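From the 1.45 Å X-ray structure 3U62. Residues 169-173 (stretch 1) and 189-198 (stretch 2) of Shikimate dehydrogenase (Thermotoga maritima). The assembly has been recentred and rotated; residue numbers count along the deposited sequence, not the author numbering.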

# COMPACT_ATOMS: atom_id res chain seq x y z
N SER A 169 4.55 -13.98 10.99
CA SER A 169 4.72 -12.90 10.02
C SER A 169 4.18 -11.58 10.56
O SER A 169 3.16 -11.55 11.26
CB SER A 169 4.03 -13.24 8.70
OG SER A 169 4.57 -14.42 8.12
N LEU A 170 4.86 -10.49 10.22
CA LEU A 170 4.46 -9.15 10.63
C LEU A 170 4.43 -8.19 9.44
O LEU A 170 5.40 -8.09 8.68
CB LEU A 170 5.40 -8.61 11.71
CG LEU A 170 5.23 -7.16 12.19
CD1 LEU A 170 3.92 -6.98 12.95
CD2 LEU A 170 6.40 -6.74 13.05
N PHE A 171 3.30 -7.49 9.29
CA PHE A 171 3.13 -6.47 8.26
C PHE A 171 2.88 -5.12 8.93
O PHE A 171 1.92 -4.98 9.69
CB PHE A 171 1.92 -6.78 7.37
CG PHE A 171 2.14 -7.92 6.40
CD1 PHE A 171 2.17 -9.24 6.85
CD2 PHE A 171 2.27 -7.67 5.04
CE1 PHE A 171 2.36 -10.29 5.95
CE2 PHE A 171 2.46 -8.72 4.14
CZ PHE A 171 2.50 -10.03 4.60
N ASN A 172 3.74 -4.14 8.66
CA ASN A 172 3.40 -2.76 8.99
C ASN A 172 2.73 -2.10 7.80
O ASN A 172 3.29 -2.07 6.70
CB ASN A 172 4.62 -1.93 9.41
CG ASN A 172 4.28 -0.44 9.55
OD1 ASN A 172 4.86 0.41 8.89
ND2 ASN A 172 3.31 -0.14 10.41
N THR A 173 1.53 -1.57 8.01
CA THR A 173 0.79 -0.89 6.95
C THR A 173 0.53 0.58 7.28
O THR A 173 -0.11 1.31 6.51
CB THR A 173 -0.56 -1.59 6.62
OG1 THR A 173 -1.50 -1.33 7.66
CG2 THR A 173 -0.37 -3.10 6.46
N SER A 189 10.27 -10.55 20.57
CA SER A 189 9.06 -10.82 19.78
C SER A 189 9.35 -10.90 18.28
O SER A 189 8.74 -11.72 17.57
CB SER A 189 7.98 -9.78 20.07
OG SER A 189 7.60 -9.79 21.43
N LEU A 190 10.27 -10.07 17.81
CA LEU A 190 10.62 -10.02 16.39
C LEU A 190 11.51 -11.17 15.93
O LEU A 190 11.38 -11.63 14.79
CB LEU A 190 11.31 -8.69 16.05
CG LEU A 190 10.52 -7.38 16.10
CD1 LEU A 190 11.48 -6.20 16.05
CD2 LEU A 190 9.52 -7.29 14.95
N LYS A 191 12.40 -11.62 16.80
CA LYS A 191 13.52 -12.49 16.41
C LYS A 191 13.14 -13.77 15.67
O LYS A 191 13.86 -14.19 14.76
CB LYS A 191 14.42 -12.82 17.62
CG LYS A 191 13.77 -13.73 18.66
CD LYS A 191 14.70 -14.00 19.83
CE LYS A 191 14.06 -14.97 20.81
NZ LYS A 191 14.90 -15.18 22.02
N ASN A 192 12.03 -14.37 16.06
CA ASN A 192 11.62 -15.66 15.50
C ASN A 192 10.55 -15.56 14.41
O ASN A 192 10.01 -16.59 13.98
CB ASN A 192 11.17 -16.61 16.61
CG ASN A 192 12.34 -17.13 17.43
OD1 ASN A 192 13.47 -17.19 16.96
ND2 ASN A 192 12.05 -17.51 18.67
N LEU A 193 10.23 -14.34 13.99
CA LEU A 193 9.38 -14.15 12.82
C LEU A 193 10.11 -14.67 11.58
O LEU A 193 11.34 -14.61 11.50
CB LEU A 193 9.02 -12.68 12.63
CG LEU A 193 8.16 -11.97 13.68
CD1 LEU A 193 8.18 -10.48 13.44
CD2 LEU A 193 6.72 -12.50 13.69
N SER A 194 9.34 -15.19 10.62
CA SER A 194 9.90 -15.61 9.34
C SER A 194 9.75 -14.52 8.27
O SER A 194 10.46 -14.55 7.26
CB SER A 194 9.27 -16.92 8.87
OG SER A 194 7.86 -16.78 8.71
N LEU A 195 8.84 -13.58 8.51
CA LEU A 195 8.62 -12.47 7.59
C LEU A 195 8.36 -11.16 8.32
O LEU A 195 7.49 -11.08 9.20
CB LEU A 195 7.46 -12.77 6.63
CG LEU A 195 6.94 -11.66 5.71
CD1 LEU A 195 7.97 -11.28 4.64
CD2 LEU A 195 5.63 -12.06 5.07
N VAL A 196 9.13 -10.14 7.97
CA VAL A 196 8.85 -8.76 8.36
C VAL A 196 8.62 -7.96 7.08
O VAL A 196 9.51 -7.86 6.23
CB VAL A 196 9.98 -8.14 9.22
CG1 VAL A 196 9.77 -6.64 9.40
CG2 VAL A 196 10.06 -8.83 10.58
N TYR A 197 7.42 -7.41 6.96
CA TYR A 197 6.99 -6.72 5.76
C TYR A 197 6.57 -5.30 6.13
O TYR A 197 5.76 -5.11 7.04
CB TYR A 197 5.82 -7.48 5.12
CG TYR A 197 5.44 -7.08 3.71
CD1 TYR A 197 5.67 -7.94 2.64
CD2 TYR A 197 4.80 -5.87 3.45
CE1 TYR A 197 5.30 -7.59 1.34
CE2 TYR A 197 4.44 -5.51 2.16
CZ TYR A 197 4.69 -6.37 1.11
OH TYR A 197 4.32 -6.02 -0.17
N ASP A 198 7.13 -4.32 5.44
CA ASP A 198 6.79 -2.92 5.69
C ASP A 198 6.35 -2.29 4.37
O ASP A 198 7.06 -2.37 3.37
CB ASP A 198 8.00 -2.18 6.26
CG ASP A 198 7.61 -0.93 7.05
OD1 ASP A 198 6.63 -0.26 6.68
OD2 ASP A 198 8.31 -0.62 8.04
O HOH W 1 6.20 -15.98 6.69

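The contact between these two stretches is a pair of neighbouring parallel β-strands, joined by backbone hydrogen bonds and dressed with different side chains on the two faces of the sheet. Strands 169-172 and 195-198 run within 8° of each other, their axes 4.7 Å apart at closest approach, and they pair in strict order: Ser-169 with Leu-195, Leu-170 with Val-196, Phe-171 with Tyr-197, Asn-172 with Asp-198.

Parallel pairing lets one residue reach two partners on the opposing strand, and Leu-170 illustrates the rule. Its N donates to Leu-195 O at 2.9 Å, while its O accepts from Tyr-197 N at 2.7 Å, so the leucine straddles Val-196. The ladder then continues as Asn-172 N donates to Tyr-197 O at 2.8 Å. All three bonds have angles near 158°. The same carbonyls also meet Cα hydrogens: Phe-171 CA lies 3.2 Å from Tyr-197 O, and Ser-169 CA 3.4 Å from Leu-195 O.

Because side chains alternate along a strand, Ser-169, Phe-171, Leu-195 and Tyr-197 share one face. Here the two aromatic rings form an offset stack, with centroids 4.7 Å apart and planes inclined by 26°. Phe-171, with chi1 in the m well, and Tyr-197, in t, bring CE2 of the former to 3.4 Å from CG of the latter. Tyr-197 CB also sits over a face of the phenylalanine ring, 3.8 Å from its centroid, in a CH-π contact. Flat rings suit this place because they pack closely while offering a broad apolar surface; Leu-195 extends it, its CD2 3.8 Å from Phe-171 CZ. The tyrosine hydroxyl is satisfied elsewhere in the structure.

On the other face, Leu-170 has the largest area covered by the opposing stretch. Its packing partners come from the segment preceding the second strand: Leu-190 CD2 approaches Leu-170 CD2 to 3.7 Å, and Leu-193 CD1 approaches Leu-170 CB to 3.8 Å. A type I turn from Leu-190 to Leu-193, closed by the bond from Leu-193 N to Leu-190 O (3.1 Å), helps set these two leucines beside it. Branched aliphatic chains fill such a buried space without needing polar partners.

Small polar residues suit a site where a water is bound. At the start of the first strand, one water bridges the hydroxyls of Ser-169 and Ser-194, lying 2.7 Å from OG of each and donating to that of Ser-169. The two OG atoms, Ser-169 OG and Ser-194 OG, are 4.1 Å apart, and the water sits to one side of the line between them, linking them where they do not bond directly. Altogether, 514 Å² is buried between the stretches.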